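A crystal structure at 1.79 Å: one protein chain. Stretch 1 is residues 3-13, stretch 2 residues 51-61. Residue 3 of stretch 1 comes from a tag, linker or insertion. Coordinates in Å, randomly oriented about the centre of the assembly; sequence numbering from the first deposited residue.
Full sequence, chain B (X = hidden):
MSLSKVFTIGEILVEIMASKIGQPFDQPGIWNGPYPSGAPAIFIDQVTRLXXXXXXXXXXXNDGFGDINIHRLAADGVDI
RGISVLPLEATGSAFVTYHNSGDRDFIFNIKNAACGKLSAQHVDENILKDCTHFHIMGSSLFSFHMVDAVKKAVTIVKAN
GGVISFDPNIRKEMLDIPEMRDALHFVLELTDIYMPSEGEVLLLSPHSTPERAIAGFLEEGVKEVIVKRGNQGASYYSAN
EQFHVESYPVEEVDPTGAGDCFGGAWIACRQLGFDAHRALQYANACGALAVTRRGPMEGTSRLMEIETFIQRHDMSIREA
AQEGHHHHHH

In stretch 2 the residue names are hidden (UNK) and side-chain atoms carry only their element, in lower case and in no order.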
# COMPACT_ATOMS: atom_id res chain seq x y z
N LEU B 3 -31.71 -12.20 16.83
CA LEU B 3 -31.65 -12.35 15.36
C LEU B 3 -31.57 -11.02 14.61
O LEU B 3 -31.15 -10.98 13.46
CB LEU B 3 -32.84 -13.18 14.86
CG LEU B 3 -34.16 -13.19 15.64
CD1 LEU B 3 -34.84 -11.84 15.56
CD2 LEU B 3 -35.07 -14.27 15.05
N SER B 4 -31.97 -9.93 15.27
CA SER B 4 -31.89 -8.60 14.66
C SER B 4 -30.43 -8.14 14.66
O SER B 4 -29.77 -8.19 15.70
CB SER B 4 -32.73 -7.60 15.47
OG SER B 4 -32.42 -6.27 15.10
N LYS B 5 -29.92 -7.70 13.51
CA LYS B 5 -28.53 -7.28 13.41
C LYS B 5 -28.27 -5.91 12.80
O LYS B 5 -28.96 -5.46 11.88
CB LYS B 5 -27.72 -8.30 12.61
CG LYS B 5 -27.53 -9.65 13.28
CD LYS B 5 -26.35 -10.37 12.67
CE LYS B 5 -26.15 -11.75 13.27
NZ LYS B 5 -27.24 -12.69 12.89
N VAL B 6 -27.25 -5.24 13.33
CA VAL B 6 -26.84 -3.93 12.82
C VAL B 6 -25.71 -4.22 11.84
O VAL B 6 -24.77 -4.94 12.17
CB VAL B 6 -26.32 -3.01 13.93
CG1 VAL B 6 -25.73 -1.75 13.32
CG2 VAL B 6 -27.45 -2.63 14.88
N PHE B 7 -25.80 -3.68 10.63
CA PHE B 7 -24.76 -3.92 9.64
C PHE B 7 -24.18 -2.62 9.12
O PHE B 7 -24.81 -1.56 9.21
CB PHE B 7 -25.33 -4.69 8.44
CG PHE B 7 -25.10 -6.16 8.48
CD1 PHE B 7 -23.99 -6.72 7.86
CD2 PHE B 7 -25.99 -7.00 9.14
CE1 PHE B 7 -23.77 -8.10 7.89
CE2 PHE B 7 -25.78 -8.38 9.18
CZ PHE B 7 -24.67 -8.93 8.55
N THR B 8 -22.96 -2.69 8.61
CA THR B 8 -22.33 -1.54 8.00
C THR B 8 -21.59 -2.09 6.79
O THR B 8 -21.53 -3.29 6.58
CB THR B 8 -21.34 -0.81 8.93
OG1 THR B 8 -20.99 0.45 8.32
CG2 THR B 8 -20.07 -1.61 9.13
N ILE B 9 -21.02 -1.19 6.01
CA ILE B 9 -20.32 -1.59 4.80
C ILE B 9 -19.22 -0.59 4.54
O ILE B 9 -19.31 0.57 4.94
CB ILE B 9 -21.33 -1.60 3.63
CG1 ILE B 9 -20.68 -2.12 2.35
CG2 ILE B 9 -21.86 -0.19 3.41
CD1 ILE B 9 -21.70 -2.44 1.27
N GLY B 10 -18.16 -1.02 3.86
CA GLY B 10 -17.10 -0.06 3.58
C GLY B 10 -15.68 -0.57 3.61
O GLY B 10 -15.41 -1.76 3.43
N GLU B 11 -14.77 0.35 3.87
CA GLU B 11 -13.36 0.04 3.89
C GLU B 11 -12.83 -0.48 5.22
O GLU B 11 -13.20 0.01 6.29
CB GLU B 11 -12.55 1.28 3.48
CG GLU B 11 -12.63 2.46 4.46
CD GLU B 11 -13.90 3.29 4.33
OE1 GLU B 11 -14.84 2.85 3.64
OE2 GLU B 11 -13.95 4.39 4.92
N ILE B 12 -11.96 -1.48 5.12
CA ILE B 12 -11.29 -2.06 6.27
C ILE B 12 -9.82 -1.97 5.87
O ILE B 12 -9.43 -2.42 4.79
CB ILE B 12 -11.65 -3.54 6.46
CG1 ILE B 12 -13.06 -3.67 7.03
CG2 ILE B 12 -10.65 -4.21 7.39
CD1 ILE B 12 -13.49 -5.11 7.21
N LEU B 13 -9.01 -1.36 6.73
CA LEU B 13 -7.59 -1.21 6.43
C LEU B 13 -6.79 -1.28 7.72
O LEU B 13 -7.36 -1.37 8.81
CB LEU B 13 -7.33 0.13 5.74
CG LEU B 13 -7.90 1.39 6.41
CD1 LEU B 13 -6.89 2.51 6.39
CD2 LEU B 13 -9.16 1.81 5.68
N UNK B 51 -22.40 -4.86 23.00
CA UNK B 51 -23.22 -6.07 23.09
C UNK B 51 -24.31 -6.26 22.06
O UNK B 51 -25.09 -7.21 22.13
N UNK B 52 -24.35 -5.37 21.08
CA UNK B 52 -25.37 -5.44 20.04
C UNK B 52 -24.88 -6.28 18.86
O UNK B 52 -23.86 -5.98 18.26
c UNK B 52 -25.75 -4.01 19.58
c UNK B 52 -26.61 -4.05 18.33
c UNK B 52 -26.48 -3.27 20.70
N UNK B 53 -25.60 -7.37 18.55
CA UNK B 53 -25.21 -8.23 17.43
C UNK B 53 -25.11 -7.43 16.15
O UNK B 53 -25.99 -6.61 15.85
c UNK B 53 -26.32 -9.29 17.39
c UNK B 53 -26.75 -7.93 19.28
c UNK B 53 -27.44 -8.70 18.20
N UNK B 54 -24.03 -7.65 15.40
CA UNK B 54 -23.79 -6.89 14.17
C UNK B 54 -22.90 -7.63 13.18
O UNK B 54 -22.34 -8.69 13.49
s UNK B 54 -21.65 -5.85 15.55
c UNK B 54 -23.13 -5.57 14.54
N UNK B 55 -22.76 -7.06 11.98
CA UNK B 55 -21.93 -7.65 10.95
C UNK B 55 -21.38 -6.58 10.04
O UNK B 55 -21.79 -5.42 10.12
N UNK B 56 -20.45 -6.94 9.17
CA UNK B 56 -19.88 -5.95 8.26
C UNK B 56 -19.58 -6.55 6.90
O UNK B 56 -19.14 -7.70 6.80
c UNK B 56 -18.59 -5.31 8.86
c UNK B 56 -18.07 -4.21 7.92
c UNK B 56 -17.53 -6.37 9.11
c UNK B 56 -16.94 -3.37 8.51
N UNK B 57 -19.85 -5.78 5.85
CA UNK B 57 -19.59 -6.22 4.48
C UNK B 57 -18.40 -5.42 3.99
O UNK B 57 -18.48 -4.20 3.88
c UNK B 57 -23.29 -6.39 3.25
c UNK B 57 -20.45 -6.27 2.12
c UNK B 57 -20.80 -5.92 3.55
c UNK B 57 -22.02 -6.73 4.01
N UNK B 58 -17.29 -6.10 3.71
CA UNK B 58 -16.09 -5.42 3.26
C UNK B 58 -15.19 -6.37 2.47
O UNK B 58 -15.54 -7.52 2.25
o UNK B 58 -14.24 -4.05 4.10
c UNK B 58 -15.33 -4.87 4.48
N UNK B 59 -14.03 -5.86 2.05
CA UNK B 59 -13.06 -6.65 1.28
C UNK B 59 -11.65 -6.42 1.79
O UNK B 59 -11.25 -5.28 2.01
c UNK B 59 -13.09 -6.25 -0.20
s UNK B 59 -14.44 -6.92 -1.18
N UNK B 60 -10.90 -7.49 1.97
CA UNK B 60 -9.50 -7.38 2.39
C UNK B 60 -8.70 -8.31 1.49
O UNK B 60 -9.28 -9.16 0.80
c UNK B 60 -10.08 -6.93 4.81
c UNK B 60 -9.27 -7.81 3.87
c UNK B 60 -9.62 -9.27 4.05
N UNK B 61 -7.38 -8.14 1.48
CA UNK B 61 -6.55 -9.00 0.66
C UNK B 61 -6.22 -10.27 1.43
O UNK B 61 -6.58 -10.40 2.60
O HOH W 1 -28.41 -6.23 16.79
O HOH W 2 -8.89 -3.72 2.53
O HOH W 3 -12.21 -2.86 2.36

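Position 51 has no side-chain atoms and lies out of reach of stretch 1. Its phi/psi of 90/6 would jam a CB against the preceding carbonyl, and it closes a helix in a Schellman motif: Gly51.

Position 52 carries three carbons, one bearing the other two, which is a valine pattern; Val52 CG1 lies 3.8 Å from Val6 CG2.

At position 53 three carbons close a ring onto the backbone N, so this is Pro53. Its CG comes within 3.5 Å of Ser4 O, and its carbonyl accepts a hydrogen bond from Val6, two residues further along: Val6 N to Pro53 O, 3.1 Å, 170° at the hydrogen.

Position 54 has one carbon, then one sulfur, hence Cys54. Its CB is 3.0 Å from Val6 O and 4.1 Å from Val6 CB.

Position 55 again lacks side-chain atoms: Gly55. An ideal CB would fall 2.5 Å from Phe7 CZ, a clash, because the ring occupies that space; Gly55 CA sits 3.8 Å from the centroid of the Phe7 ring, 20° off its normal, a CH-pi contact over the face.

Position 56 has four carbons, forked at the first, with one arm two carbons long: Ile56. Its CG1 is 3.5 Å from Thr8 CG2, and its CD1 4.1 Å from Ile12 CD1.

Position 57 repeats that fork and is Ile57, with chi1 in m where Ile56 has t. Its CB packs 4.0 Å from Ile9 CG1.

Position 58 shows one carbon, then one oxygen, giving Ser58. Its OG donates to Gly10 O at 2.7 Å.

Position 59, one carbon then one sulfur, is Cys59; its CA-to-CB bond points away from stretch 1.

Position 60, three carbons in a simple fork, is Val60, whose CG1 meets Ile12 CG2 at 3.8 Å.

Position 61 has no side-chain atoms and no contact with stretch 1: Gly61.

The contact is a parallel strand pairing, with axes 21° apart and 4.6 Å at closest approach. Its ladder alternates: Gly55 N donates to Val6 O (2.9 Å), Gly55 O accepts a weak bond from Thr8 N (3.3 Å), Ile57 N donates to Thr8 O (3.1 Å), and Ile57 O accepts from Gly10 N (3.2 Å). Val6, Thr8, Cys54 and Ile56 share one face; Phe7, Ile9 and Ile57 share the other, where side-chain-free Gly55 admits the ring. Beyond the ladder, water 3 accepts from Ile12 N (3.1 Å) and donates to Ser58 OG (2.9 Å) and Cys59 O (2.6 Å), bridging the two stretches where direct backbone bonds cease.

Stretch 2 51-61: GVPCGIISCVG
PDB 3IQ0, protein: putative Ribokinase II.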